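Local coordinates for coenzyme F420-dependent N(5),N(10)-methenyltetrahydromethanopterin reductase-related protein (Desulfurobacterium thermolithotrophum DSM 11699, PDB 6HUZ) that binds the iron-guanylylpyridinol cofactor and methenyl-tetrahydrofolate and, as a bacterial paralogue of [Fe]-hydrogenase, uses tetrahydrofolate derivatives as substrates, at residues A[113-118]-A[122-127]; A[87-92]-A[97-102]; A[144-149]-A[197-202]; A[102-107]-A[138-143]. All coordinates share one frame; numbering follows the deposited sequence. Where two conformers were deposited one is given.

Interaction 1. Residues A[113-118]-A[122-127]; sequences ICTTCT and LVLNSY. With FE9 (iron-guanylyl pyridinol cofactor), chain B.
T115 and L124 come within 8.2 Å of each other, CA to CA, where the end of strand 112-115 faces helix 121-127; one residue further along the helix and two residues back on the strand, the CA atoms of I113 and N125 are 9.3 Å apart. No hydrogen bond joins the two backbones, and side-chain packing does the work. L124 sends a single methyl, CD2, into the interface. Its CG lies anti to the backbone N (chi1 -180°), which turns the isobutyl group toward the sheet. L124 and T115 slide past each other in opposite directions, CD2 3.5 Å from T115 CG2, a tight carbon pair. I113 crosses L124 at about a right angle, its CG2 3.9 Å from L124 CD2. T115 OG1 is occupied by the carbonyl of M119. Strand 112-115, this helix and parallel strand 141-144 belong to one beta-alpha-beta crossover of the Rossmann-like domain, and the loop beyond the strand reaches the cofactor. There C117 SG ligates FE9 FE at 2.5 Å. C117 N donates a nearly straight bond (165°) to FE9 O18 at 3.2 Å. T118 CG2 rests on the pyridinol carbon FE9 C5 at 3.5 Å, and T116 OG1 is hydrogen-bonded to L87 O.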
# COMPACT_ATOMS: atom_id res chain seq x y z
N ILE A 113 6.12 -17.22 -25.02
CA ILE A 113 7.27 -16.40 -24.62
C ILE A 113 7.06 -16.12 -23.12
O ILE A 113 5.97 -15.68 -22.75
CB ILE A 113 7.32 -15.08 -25.45
CG1 ILE A 113 7.81 -15.37 -26.88
CG2 ILE A 113 8.18 -14.03 -24.76
CD1 ILE A 113 7.61 -14.21 -27.86
N CYS A 114 8.08 -16.36 -22.27
CA CYS A 114 7.98 -16.15 -20.84
C CYS A 114 8.97 -15.15 -20.36
O CYS A 114 10.14 -15.24 -20.73
CB CYS A 114 8.19 -17.46 -20.07
SG CYS A 114 7.01 -18.75 -20.49
N THR A 115 8.54 -14.21 -19.49
CA THR A 115 9.50 -13.26 -18.94
C THR A 115 9.85 -13.79 -17.56
O THR A 115 9.20 -14.73 -17.07
CB THR A 115 8.97 -11.85 -18.92
OG1 THR A 115 7.72 -11.79 -18.20
CG2 THR A 115 8.85 -11.27 -20.34
N THR A 116 10.88 -13.23 -16.95
CA THR A 116 11.32 -13.59 -15.60
C THR A 116 11.18 -12.28 -14.74
O THR A 116 10.41 -11.40 -15.12
CB THR A 116 12.72 -14.20 -15.64
OG1 THR A 116 13.65 -13.23 -16.13
CG2 THR A 116 12.77 -15.46 -16.49
N CYS A 117 11.92 -12.13 -13.65
CA CYS A 117 11.82 -10.95 -12.78
C CYS A 117 12.20 -9.63 -13.45
O CYS A 117 11.86 -8.60 -12.91
CB CYS A 117 12.66 -11.14 -11.53
SG CYS A 117 14.43 -10.78 -11.77
N THR A 118 12.93 -9.64 -14.58
CA THR A 118 13.36 -8.39 -15.21
C THR A 118 12.38 -7.72 -16.18
O THR A 118 12.73 -6.67 -16.73
CB THR A 118 14.67 -8.67 -15.98
OG1 THR A 118 14.43 -9.73 -16.91
CG2 THR A 118 15.82 -9.04 -15.03
N LEU A 122 3.02 -8.22 -19.08
CA LEU A 122 2.00 -7.32 -19.62
C LEU A 122 2.65 -6.19 -20.38
O LEU A 122 2.15 -5.82 -21.44
CB LEU A 122 1.07 -6.78 -18.51
CG LEU A 122 0.34 -7.88 -17.70
CD1 LEU A 122 -0.72 -7.26 -16.76
CD2 LEU A 122 -0.34 -8.91 -18.64
N VAL A 123 3.77 -5.67 -19.88
CA VAL A 123 4.50 -4.61 -20.59
C VAL A 123 5.02 -5.18 -21.89
O VAL A 123 4.83 -4.58 -22.95
CB VAL A 123 5.64 -4.02 -19.73
CG1 VAL A 123 6.53 -3.08 -20.56
CG2 VAL A 123 5.09 -3.30 -18.53
N LEU A 124 5.68 -6.36 -21.85
CA LEU A 124 6.20 -6.97 -23.06
C LEU A 124 5.11 -7.28 -24.08
O LEU A 124 5.28 -7.00 -25.26
CB LEU A 124 6.99 -8.25 -22.76
CG LEU A 124 7.58 -8.95 -24.00
CD1 LEU A 124 8.57 -8.06 -24.70
CD2 LEU A 124 8.22 -10.28 -23.63
N ASN A 125 4.01 -7.88 -23.63
CA ASN A 125 2.90 -8.23 -24.53
C ASN A 125 2.34 -6.98 -25.24
O ASN A 125 2.04 -7.02 -26.45
CB ASN A 125 1.80 -8.93 -23.72
CG ASN A 125 0.57 -9.19 -24.55
OD1 ASN A 125 -0.42 -8.48 -24.46
ND2 ASN A 125 0.61 -10.19 -25.38
N SER A 126 2.21 -5.87 -24.49
CA SER A 126 1.70 -4.59 -25.02
C SER A 126 2.68 -4.05 -26.06
O SER A 126 2.27 -3.66 -27.16
CB SER A 126 1.50 -3.59 -23.88
OG SER A 126 0.93 -2.37 -24.31
N TYR A 127 3.96 -4.03 -25.73
CA TYR A 127 4.99 -3.53 -26.65
C TYR A 127 4.99 -4.29 -27.99
O TYR A 127 5.24 -3.70 -29.04
CB TYR A 127 6.38 -3.72 -26.00
CG TYR A 127 7.51 -3.33 -26.93
CD1 TYR A 127 7.84 -2.00 -27.13
CD2 TYR A 127 8.23 -4.30 -27.61
CE1 TYR A 127 8.88 -1.64 -27.98
CE2 TYR A 127 9.28 -3.95 -28.46
CZ TYR A 127 9.59 -2.61 -28.65
OH TYR A 127 10.62 -2.25 -29.49
O2 FE9 B . 18.59 -11.06 -10.34
FE FE9 B . 15.80 -12.61 -10.78
C1F FE9 B . 16.84 -14.06 -10.37
O1F FE9 B . 17.48 -14.96 -10.12
C2F FE9 B . 14.45 -13.34 -9.77
O2F FE9 B . 13.62 -13.82 -9.17
C8 FE9 B . 15.10 -13.33 -12.40
O18 FE9 B . 14.16 -14.10 -12.43
C7 FE9 B . 15.75 -12.89 -13.70
C6 FE9 B . 16.99 -12.15 -13.32
N1 FE9 B . 17.21 -11.92 -11.95
C5 FE9 B . 17.95 -11.71 -14.34
C5M FE9 B . 17.64 -11.95 -15.80
C4 FE9 B . 19.16 -11.00 -13.91
C3 FE9 B . 19.38 -10.76 -12.46
C3M FE9 B . 20.61 -10.06 -11.94
C2 FE9 B . 18.35 -11.26 -11.48
O3P FE9 B . 19.99 -10.54 -14.89
P1 FE9 B . 21.37 -11.26 -15.31
O1P FE9 B . 21.82 -12.13 -14.23
O2P FE9 B . 22.48 -10.08 -15.45
O5' FE9 B . 21.06 -12.05 -16.66
C5' FE9 B . 20.85 -11.39 -17.90
C4' FE9 B . 21.54 -12.24 -18.96
O4' FE9 B . 21.22 -11.74 -20.25
C1' FE9 B . 22.35 -11.95 -21.09
C2' FE9 B . 23.52 -11.63 -20.19
O2' FE9 B . 24.77 -12.16 -20.64
C3' FE9 B . 23.06 -12.20 -18.85
O3' FE9 B . 23.55 -13.53 -18.63
N9A FE9 B . 22.22 -11.14 -22.31
C4A FE9 B . 21.64 -11.62 -23.39
N3A FE9 B . 21.14 -12.84 -23.71
C2A FE9 B . 20.65 -13.04 -24.95
N2A FE9 B . 20.12 -14.26 -25.21
N1A FE9 B . 20.66 -12.10 -25.92
C6A FE9 B . 21.19 -10.88 -25.73
O6A FE9 B . 21.17 -10.02 -26.63
C5A FE9 B . 21.71 -10.56 -24.40
N7A FE9 B . 22.28 -9.49 -23.81
C8A FE9 B . 22.58 -9.86 -22.54
O HOH W 1 16.24 -11.03 -9.24

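Interaction 2. Residues A[87-92]-A[97-102]; sequences LFTPFR and FKIAET. With FE9 (iron-guanylyl pyridinol cofactor), chain B.
I99 and A100 of helix 95-103 pack against L87, the last residue of strand 84-87, and T89 in the loop that follows. Earlier in the helix, F97 turns from this loop and stacks on the ring of Y127. K98, its chain bent at chi2 and chi3, brings NZ to the guanine oxygen FE9 O6A in a weak hydrogen bond of 3.2 Å. I99 works with both branches. CG2, anti to the backbone N, slides past L87 CD2 at 3.9 Å, whereas CD1 meets T89 CG2 tip to tip at a tight 3.5 Å and also touches FE9 N1A at 3.4 Å. A100 adds CB, 4.2 Å from L87 CD1. T102 OG1 turns back onto K98 O at 2.8 Å, from above the carbonyl plane. In the loop, F88 centres an inverse gamma turn and lays one ring face against the cofactor methyl C5M, 3.4 Å above the plane and toward the rim. Replacing this phenylalanine by alanine is likely to open a gap beneath the pyridinol and leave its methyl group without this support. A strand-end loop and the following helix cradling a nucleotide together are a hallmark of Rossmann-like domains, here holding the guanylyl part of the cofactor.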
# COMPACT_ATOMS: atom_id res chain seq x y z
N LEU A 87 12.84 -15.68 -21.12
CA LEU A 87 13.72 -14.52 -21.15
C LEU A 87 14.38 -14.20 -19.81
O LEU A 87 13.81 -13.44 -19.02
CB LEU A 87 12.95 -13.31 -21.69
CG LEU A 87 12.36 -13.50 -23.09
CD1 LEU A 87 11.50 -12.32 -23.47
CD2 LEU A 87 13.47 -13.68 -24.15
N PHE A 88 15.58 -14.78 -19.56
CA PHE A 88 16.38 -14.52 -18.34
C PHE A 88 17.32 -13.40 -18.85
O PHE A 88 18.54 -13.55 -18.86
CB PHE A 88 17.17 -15.79 -17.93
CG PHE A 88 17.60 -15.77 -16.49
CD1 PHE A 88 18.80 -15.18 -16.11
CD2 PHE A 88 16.76 -16.28 -15.49
CE1 PHE A 88 19.15 -15.09 -14.76
CE2 PHE A 88 17.13 -16.19 -14.14
CZ PHE A 88 18.31 -15.57 -13.79
N THR A 89 16.74 -12.29 -19.32
CA THR A 89 17.46 -11.19 -19.96
C THR A 89 17.68 -9.97 -19.05
O THR A 89 17.04 -9.83 -18.02
CB THR A 89 16.72 -10.90 -21.26
OG1 THR A 89 15.34 -10.74 -20.96
CG2 THR A 89 16.83 -12.06 -22.25
N PRO A 90 18.60 -9.07 -19.43
CA PRO A 90 18.89 -7.92 -18.55
C PRO A 90 17.78 -6.99 -18.06
O PRO A 90 16.78 -6.76 -18.73
CB PRO A 90 19.90 -7.10 -19.36
CG PRO A 90 20.54 -8.05 -20.27
CD PRO A 90 19.47 -9.07 -20.61
N PHE A 91 18.01 -6.39 -16.90
CA PHE A 91 17.10 -5.38 -16.34
C PHE A 91 17.24 -4.18 -17.30
O PHE A 91 16.27 -3.46 -17.56
CB PHE A 91 17.54 -4.94 -14.94
CG PHE A 91 17.01 -5.79 -13.82
CD1 PHE A 91 15.67 -5.74 -13.47
CD2 PHE A 91 17.84 -6.64 -13.10
CE1 PHE A 91 15.18 -6.48 -12.40
CE2 PHE A 91 17.35 -7.40 -12.05
CZ PHE A 91 16.02 -7.33 -11.71
N ARG A 92 18.49 -3.98 -17.80
CA ARG A 92 18.94 -2.95 -18.75
C ARG A 92 17.89 -2.64 -19.79
O ARG A 92 17.26 -3.55 -20.34
CB ARG A 92 20.16 -3.46 -19.54
CG ARG A 92 21.30 -2.47 -19.65
CD ARG A 92 22.24 -2.88 -20.76
NE ARG A 92 22.90 -4.16 -20.47
CZ ARG A 92 23.20 -5.09 -21.38
NH1 ARG A 92 23.80 -6.21 -21.01
NH2 ARG A 92 22.90 -4.91 -22.66
N PHE A 97 13.16 -6.34 -24.95
CA PHE A 97 12.30 -5.99 -26.09
C PHE A 97 12.96 -6.40 -27.40
O PHE A 97 12.32 -6.97 -28.27
CB PHE A 97 12.06 -4.46 -26.13
CG PHE A 97 11.17 -3.88 -25.06
CD1 PHE A 97 10.11 -4.61 -24.54
CD2 PHE A 97 11.35 -2.58 -24.61
CE1 PHE A 97 9.28 -4.06 -23.58
CE2 PHE A 97 10.51 -2.04 -23.65
CZ PHE A 97 9.48 -2.79 -23.13
N LYS A 98 14.24 -6.09 -27.53
CA LYS A 98 14.98 -6.42 -28.74
C LYS A 98 14.94 -7.92 -29.02
O LYS A 98 14.56 -8.33 -30.12
CB LYS A 98 16.43 -5.92 -28.61
CG LYS A 98 17.23 -5.98 -29.91
CD LYS A 98 18.62 -6.58 -29.70
CE LYS A 98 18.60 -8.09 -29.74
NZ LYS A 98 19.87 -8.69 -29.24
N ILE A 99 15.33 -8.73 -28.03
CA ILE A 99 15.36 -10.19 -28.18
C ILE A 99 13.98 -10.73 -28.55
O ILE A 99 13.87 -11.51 -29.50
CB ILE A 99 15.91 -10.87 -26.89
CG1 ILE A 99 17.37 -10.46 -26.62
CG2 ILE A 99 15.82 -12.39 -26.99
CD1 ILE A 99 17.74 -10.43 -25.19
N ALA A 100 12.94 -10.33 -27.80
CA ALA A 100 11.57 -10.79 -28.06
C ALA A 100 11.09 -10.44 -29.48
O ALA A 100 10.45 -11.25 -30.14
CB ALA A 100 10.63 -10.20 -27.03
N GLU A 101 11.40 -9.24 -29.94
CA GLU A 101 10.96 -8.81 -31.27
C GLU A 101 11.71 -9.56 -32.36
O GLU A 101 11.15 -9.86 -33.41
CB GLU A 101 11.22 -7.30 -31.40
CG GLU A 101 10.48 -6.61 -32.53
CD GLU A 101 10.37 -5.11 -32.34
OE1 GLU A 101 9.47 -4.50 -32.97
OE2 GLU A 101 11.16 -4.54 -31.55
N THR A 102 12.99 -9.85 -32.12
CA THR A 102 13.85 -10.55 -33.08
C THR A 102 13.49 -12.02 -33.24
O THR A 102 13.50 -12.52 -34.37
CB THR A 102 15.31 -10.35 -32.64
OG1 THR A 102 15.59 -8.95 -32.60
CG2 THR A 102 16.30 -11.02 -33.56
O2 FE9 B . 18.59 -11.06 -10.34
FE FE9 B . 15.80 -12.61 -10.78
C1F FE9 B . 16.84 -14.06 -10.37
O1F FE9 B . 17.48 -14.96 -10.12
C2F FE9 B . 14.45 -13.34 -9.77
O2F FE9 B . 13.62 -13.82 -9.17
C8 FE9 B . 15.10 -13.33 -12.40
O18 FE9 B . 14.16 -14.10 -12.43
C7 FE9 B . 15.75 -12.89 -13.70
C6 FE9 B . 16.99 -12.15 -13.32
N1 FE9 B . 17.21 -11.92 -11.95
C5 FE9 B . 17.95 -11.71 -14.34
C5M FE9 B . 17.64 -11.95 -15.80
C4 FE9 B . 19.16 -11.00 -13.91
C3 FE9 B . 19.38 -10.76 -12.46
C3M FE9 B . 20.61 -10.06 -11.94
C2 FE9 B . 18.35 -11.26 -11.48
O3P FE9 B . 19.99 -10.54 -14.89
P1 FE9 B . 21.37 -11.26 -15.31
O1P FE9 B . 21.82 -12.13 -14.23
O2P FE9 B . 22.48 -10.08 -15.45
O5' FE9 B . 21.06 -12.05 -16.66
C5' FE9 B . 20.85 -11.39 -17.90
C4' FE9 B . 21.54 -12.24 -18.96
O4' FE9 B . 21.22 -11.74 -20.25
C1' FE9 B . 22.35 -11.95 -21.09
C2' FE9 B . 23.52 -11.63 -20.19
O2' FE9 B . 24.77 -12.16 -20.64
C3' FE9 B . 23.06 -12.20 -18.85
O3' FE9 B . 23.55 -13.53 -18.63
N9A FE9 B . 22.22 -11.14 -22.31
C4A FE9 B . 21.64 -11.62 -23.39
N3A FE9 B . 21.14 -12.84 -23.71
C2A FE9 B . 20.65 -13.04 -24.95
N2A FE9 B . 20.12 -14.26 -25.21
N1A FE9 B . 20.66 -12.10 -25.92
C6A FE9 B . 21.19 -10.88 -25.73
O6A FE9 B . 21.17 -10.02 -26.63
C5A FE9 B . 21.71 -10.56 -24.40
N7A FE9 B . 22.28 -9.49 -23.81
C8A FE9 B . 22.58 -9.86 -22.54
O HOH W 1 16.24 -11.03 -9.24

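Interaction 3. Residues A[144-149]-A[197-202]; sequences TMHPAA and ELVSPV. With FE9 (iron-guanylyl pyridinol cofactor), chain B.
T144, at the end of strand 141-144, meets V199 of helix 196-203 tip to tip, its OG1 3.7 Å from V199 CG1; the same hydroxyl is hydrogen-bonded to L160 O. H146 slides past V199 in the opposite direction, CB 3.7 Å from V199 CG1 and the ring oblique to that methyl. With CG anti to the backbone N (chi1 -165°), the imidazole swings toward the iron site, where CE1 lies 3.4 Å from the carbonyl oxygen FE9 O2F. ND1 accepts A148 N in the ring plane at 2.9 Å, though the bond is bent (139°), and NE2 is hydrogen-bonded to D204 OD1. Replacing this histidine by leucine would probably leave A148 N and D204 OD1 without these partners. P147 CG touches FE9 O18, and A149 N reaches FE9 O2F in a weak bond. The contact joins this cofactor loop of the Rossmann-like domain to helix 196-203, which leads into helix 207-228. Bonds at both ring nitrogens thus fix the rotation of the imidazole, while V199 supplies a purely apolar backing.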
# COMPACT_ATOMS: atom_id res chain seq x y z
N THR A 144 4.87 -16.36 -17.91
CA THR A 144 6.11 -16.18 -17.15
C THR A 144 6.62 -17.48 -16.56
O THR A 144 5.87 -18.42 -16.35
CB THR A 144 5.91 -15.21 -15.88
OG1 THR A 144 5.04 -15.78 -14.89
CG2 THR A 144 5.38 -13.82 -16.23
N MET A 145 7.92 -17.49 -16.24
CA MET A 145 8.55 -18.60 -15.56
C MET A 145 9.39 -17.85 -14.54
O MET A 145 10.61 -17.92 -14.55
CB MET A 145 9.37 -19.50 -16.50
CG MET A 145 8.50 -20.54 -17.25
SD MET A 145 7.65 -21.79 -16.24
CE MET A 145 8.96 -22.80 -15.78
N HIS A 146 8.70 -17.08 -13.67
CA HIS A 146 9.33 -16.26 -12.66
C HIS A 146 9.80 -17.16 -11.50
O HIS A 146 8.97 -17.76 -10.81
CB HIS A 146 8.37 -15.17 -12.17
CG HIS A 146 9.06 -14.08 -11.42
ND1 HIS A 146 10.01 -14.37 -10.46
CD2 HIS A 146 8.90 -12.74 -11.50
CE1 HIS A 146 10.38 -13.19 -9.96
NE2 HIS A 146 9.75 -12.19 -10.57
N PRO A 147 11.14 -17.27 -11.31
CA PRO A 147 11.66 -18.12 -10.24
C PRO A 147 11.37 -17.64 -8.82
O PRO A 147 11.38 -18.47 -7.91
CB PRO A 147 13.16 -18.17 -10.51
CG PRO A 147 13.47 -16.98 -11.31
CD PRO A 147 12.22 -16.59 -12.06
N ALA A 148 11.15 -16.31 -8.64
CA ALA A 148 10.85 -15.65 -7.34
C ALA A 148 11.88 -16.22 -6.35
O ALA A 148 11.56 -16.66 -5.24
CB ALA A 148 9.43 -16.00 -6.90
N ALA A 149 13.11 -16.27 -6.84
CA ALA A 149 14.28 -16.84 -6.16
C ALA A 149 15.39 -16.86 -7.20
O ALA A 149 15.14 -16.56 -8.37
CB ALA A 149 13.97 -18.31 -5.73
N GLU A 197 -0.81 -9.71 -13.72
CA GLU A 197 -0.37 -8.47 -13.09
C GLU A 197 0.26 -8.66 -11.71
O GLU A 197 1.04 -7.81 -11.28
CB GLU A 197 -1.54 -7.50 -13.02
CG GLU A 197 -1.13 -6.06 -12.79
CD GLU A 197 -2.32 -5.12 -12.69
OE1 GLU A 197 -3.44 -5.60 -12.39
OE2 GLU A 197 -2.12 -3.90 -12.91
N LEU A 198 -0.05 -9.76 -11.03
CA LEU A 198 0.45 -10.02 -9.68
C LEU A 198 1.76 -10.76 -9.63
O LEU A 198 2.36 -10.83 -8.54
CB LEU A 198 -0.62 -10.80 -8.89
CG LEU A 198 -2.01 -10.11 -8.82
CD1 LEU A 198 -2.95 -10.80 -7.83
CD2 LEU A 198 -1.90 -8.66 -8.44
N VAL A 199 2.23 -11.35 -10.76
CA VAL A 199 3.50 -12.08 -10.76
C VAL A 199 4.62 -11.14 -10.29
O VAL A 199 5.40 -11.52 -9.40
CB VAL A 199 3.78 -12.74 -12.14
CG1 VAL A 199 5.23 -13.25 -12.23
CG2 VAL A 199 2.78 -13.87 -12.40
N SER A 200 4.74 -9.93 -10.86
CA SER A 200 5.80 -9.01 -10.42
C SER A 200 5.76 -8.62 -8.89
O SER A 200 6.76 -8.80 -8.20
CB SER A 200 5.79 -7.75 -11.30
OG SER A 200 6.55 -6.67 -10.78
N PRO A 201 4.65 -8.08 -8.33
CA PRO A 201 4.66 -7.72 -6.90
C PRO A 201 4.85 -8.92 -5.97
O PRO A 201 5.33 -8.77 -4.84
CB PRO A 201 3.30 -7.03 -6.69
CG PRO A 201 2.43 -7.52 -7.77
CD PRO A 201 3.37 -7.74 -8.97
N VAL A 202 4.50 -10.12 -6.42
CA VAL A 202 4.68 -11.32 -5.59
C VAL A 202 6.08 -11.93 -5.77
O VAL A 202 6.68 -12.34 -4.78
CB VAL A 202 3.56 -12.37 -5.85
CG1 VAL A 202 3.87 -13.70 -5.13
CG2 VAL A 202 2.18 -11.83 -5.39
O2 FE9 B . 18.59 -11.06 -10.34
FE FE9 B . 15.80 -12.61 -10.78
C1F FE9 B . 16.84 -14.06 -10.37
O1F FE9 B . 17.48 -14.96 -10.12
C2F FE9 B . 14.45 -13.34 -9.77
O2F FE9 B . 13.62 -13.82 -9.17
C8 FE9 B . 15.10 -13.33 -12.40
O18 FE9 B . 14.16 -14.10 -12.43
C7 FE9 B . 15.75 -12.89 -13.70
C6 FE9 B . 16.99 -12.15 -13.32
N1 FE9 B . 17.21 -11.92 -11.95
C5 FE9 B . 17.95 -11.71 -14.34
C5M FE9 B . 17.64 -11.95 -15.80
C4 FE9 B . 19.16 -11.00 -13.91
C3 FE9 B . 19.38 -10.76 -12.46
C3M FE9 B . 20.61 -10.06 -11.94
C2 FE9 B . 18.35 -11.26 -11.48
O3P FE9 B . 19.99 -10.54 -14.89
P1 FE9 B . 21.37 -11.26 -15.31
O1P FE9 B . 21.82 -12.13 -14.23
O2P FE9 B . 22.48 -10.08 -15.45
O5' FE9 B . 21.06 -12.05 -16.66
C5' FE9 B . 20.85 -11.39 -17.90
C4' FE9 B . 21.54 -12.24 -18.96
O4' FE9 B . 21.22 -11.74 -20.25
C1' FE9 B . 22.35 -11.95 -21.09
C2' FE9 B . 23.52 -11.63 -20.19
O2' FE9 B . 24.77 -12.16 -20.64
C3' FE9 B . 23.06 -12.20 -18.85
O3' FE9 B . 23.55 -13.53 -18.63
N9A FE9 B . 22.22 -11.14 -22.31
C4A FE9 B . 21.64 -11.62 -23.39
N3A FE9 B . 21.14 -12.84 -23.71
C2A FE9 B . 20.65 -13.04 -24.95
N2A FE9 B . 20.12 -14.26 -25.21
N1A FE9 B . 20.66 -12.10 -25.92
C6A FE9 B . 21.19 -10.88 -25.73
O6A FE9 B . 21.17 -10.02 -26.63
C5A FE9 B . 21.71 -10.56 -24.40
N7A FE9 B . 22.28 -9.49 -23.81
C8A FE9 B . 22.58 -9.86 -22.54
O HOH W 1 16.24 -11.03 -9.24

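Interaction 4. Residues A[102-107]-A[138-143]; sequences TILPYL and EDIGFS
I140 reaches between L104 and L107 with one atom, CD1, which makes every close contact of this interface. Its CG1 stands anti to the carbonyl carbon (chi1 -64°), and the chain then runs on nearly extended, carrying the terminal methyl away from the backbone toward residues 104-107. L104 starts out pointing neither to nor from I140. Its CG is anti to the backbone N, and the bend at chi2 (67°) brings CD1 back to I140 CD1 at 3.7 Å, so that the two side chains cross obliquely. L107 faces I140 from the outset and crosses it at about a right angle, its CD1 3.8 Å and its CB 4.0 Å from I140 CD1. The methyl of I140 also lies 3.7 Å from the backbone oxygen L104 O. All three side chains touch I113, and L104 rests in addition on A131 of helix 129-135. The contact lies at the N-terminal end of strand 141-144, the outermost strand on its side of the sheet, on the far side from the cofactor loops. No hydrogen bond crosses the interface; D139 instead forms a salt bridge with R137. Cohesion between the two segments thus comes mainly from buried aliphatic packing.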
# COMPACT_ATOMS: atom_id res chain seq x y z
N THR A 102 12.99 -9.85 -32.12
CA THR A 102 13.85 -10.55 -33.08
C THR A 102 13.49 -12.02 -33.24
O THR A 102 13.50 -12.52 -34.37
CB THR A 102 15.31 -10.35 -32.64
OG1 THR A 102 15.59 -8.95 -32.60
CG2 THR A 102 16.30 -11.02 -33.56
N ILE A 103 13.16 -12.74 -32.14
CA ILE A 103 12.82 -14.17 -32.22
C ILE A 103 11.36 -14.44 -32.59
O ILE A 103 11.03 -15.53 -33.02
CB ILE A 103 13.15 -14.91 -30.89
CG1 ILE A 103 12.17 -14.50 -29.76
CG2 ILE A 103 14.63 -14.70 -30.53
CD1 ILE A 103 12.40 -15.16 -28.40
N LEU A 104 10.50 -13.44 -32.41
CA LEU A 104 9.07 -13.57 -32.70
C LEU A 104 8.71 -14.26 -34.06
O LEU A 104 7.83 -15.11 -34.06
CB LEU A 104 8.41 -12.18 -32.59
CG LEU A 104 6.91 -12.12 -32.50
CD1 LEU A 104 6.42 -12.72 -31.19
CD2 LEU A 104 6.45 -10.68 -32.57
N PRO A 105 9.34 -13.93 -35.20
CA PRO A 105 8.94 -14.61 -36.45
C PRO A 105 9.45 -16.04 -36.61
O PRO A 105 9.00 -16.73 -37.52
CB PRO A 105 9.56 -13.73 -37.56
CG PRO A 105 10.47 -12.77 -36.90
CD PRO A 105 10.41 -12.93 -35.42
N TYR A 106 10.39 -16.48 -35.75
CA TYR A 106 10.99 -17.81 -35.85
C TYR A 106 10.46 -18.86 -34.89
O TYR A 106 10.71 -20.03 -35.12
CB TYR A 106 12.49 -17.66 -35.62
CG TYR A 106 13.14 -16.71 -36.60
CD1 TYR A 106 13.60 -17.16 -37.83
CD2 TYR A 106 13.32 -15.37 -36.28
CE1 TYR A 106 14.22 -16.29 -38.73
CE2 TYR A 106 13.94 -14.49 -37.17
CZ TYR A 106 14.39 -14.96 -38.40
OH TYR A 106 15.01 -14.15 -39.32
N LEU A 107 9.75 -18.47 -33.81
CA LEU A 107 9.24 -19.45 -32.84
C LEU A 107 8.25 -20.38 -33.52
O LEU A 107 7.60 -19.98 -34.48
CB LEU A 107 8.62 -18.73 -31.62
CG LEU A 107 9.61 -17.91 -30.79
CD1 LEU A 107 8.89 -16.92 -29.83
CD2 LEU A 107 10.58 -18.81 -30.03
N GLU A 138 -0.46 -14.22 -33.92
CA GLU A 138 -1.52 -14.18 -32.91
C GLU A 138 -1.60 -15.51 -32.16
O GLU A 138 -2.35 -15.61 -31.19
CB GLU A 138 -2.87 -13.87 -33.56
CG GLU A 138 -2.96 -12.45 -34.09
CD GLU A 138 -2.34 -12.23 -35.45
OE1 GLU A 138 -1.80 -13.20 -36.05
OE2 GLU A 138 -2.39 -11.08 -35.93
N ASP A 139 -0.86 -16.52 -32.61
CA ASP A 139 -0.83 -17.83 -31.99
C ASP A 139 0.16 -17.84 -30.83
O ASP A 139 0.08 -18.70 -29.96
CB ASP A 139 -0.40 -18.88 -33.03
CG ASP A 139 1.02 -18.66 -33.52
OD1 ASP A 139 1.27 -17.62 -34.16
OD2 ASP A 139 1.87 -19.53 -33.26
N ILE A 140 1.11 -16.90 -30.83
CA ILE A 140 2.10 -16.87 -29.76
C ILE A 140 1.49 -16.47 -28.44
O ILE A 140 0.75 -15.49 -28.35
CB ILE A 140 3.31 -15.97 -30.12
CG1 ILE A 140 4.05 -16.60 -31.34
CG2 ILE A 140 4.24 -15.82 -28.91
CD1 ILE A 140 5.49 -16.29 -31.44
N GLY A 141 1.83 -17.26 -27.41
CA GLY A 141 1.37 -17.04 -26.05
C GLY A 141 2.36 -16.27 -25.22
O GLY A 141 3.56 -16.28 -25.48
N PHE A 142 1.87 -15.57 -24.20
CA PHE A 142 2.69 -14.76 -23.29
C PHE A 142 2.41 -15.12 -21.87
O PHE A 142 1.27 -15.06 -21.45
CB PHE A 142 2.41 -13.27 -23.50
CG PHE A 142 2.91 -12.84 -24.85
CD1 PHE A 142 2.12 -12.97 -25.97
CD2 PHE A 142 4.21 -12.36 -25.01
CE1 PHE A 142 2.59 -12.58 -27.21
CE2 PHE A 142 4.67 -11.99 -26.25
CZ PHE A 142 3.86 -12.11 -27.35
N SER A 143 3.44 -15.48 -21.12
CA SER A 143 3.28 -15.85 -19.71
C SER A 143 4.62 -15.65 -19.01
O SER A 143 5.41 -14.83 -19.47
CB SER A 143 2.81 -17.29 -19.60
OG SER A 143 2.55 -17.68 -18.26

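Overall arrangement
The centre of interaction 1 is about 9 Å from that of interaction 2, 11 Å from interaction 3 and 12 Å from interaction 4. Probable backbone hydrogen bonds join it to each: C114 O to L87 N (2.8 Å), T115 O to M145 N (3.2 Å) and I113 N to G141 O (2.8 Å). Interactions 1, 2 and 3 all reach FE9, from the loops after strands 84-87, 112-115 and 141-144 and, in interaction 2, from helix 95-103 as well; each also lines the methenyltetrahydrofolate pocket. Interactions 2 and 3, about 17 Å apart between centres, do not touch. Interaction 4 shares T102 with interaction 2 but packs away from the cofactor, the side chain of L107 lying about 12 Å from it.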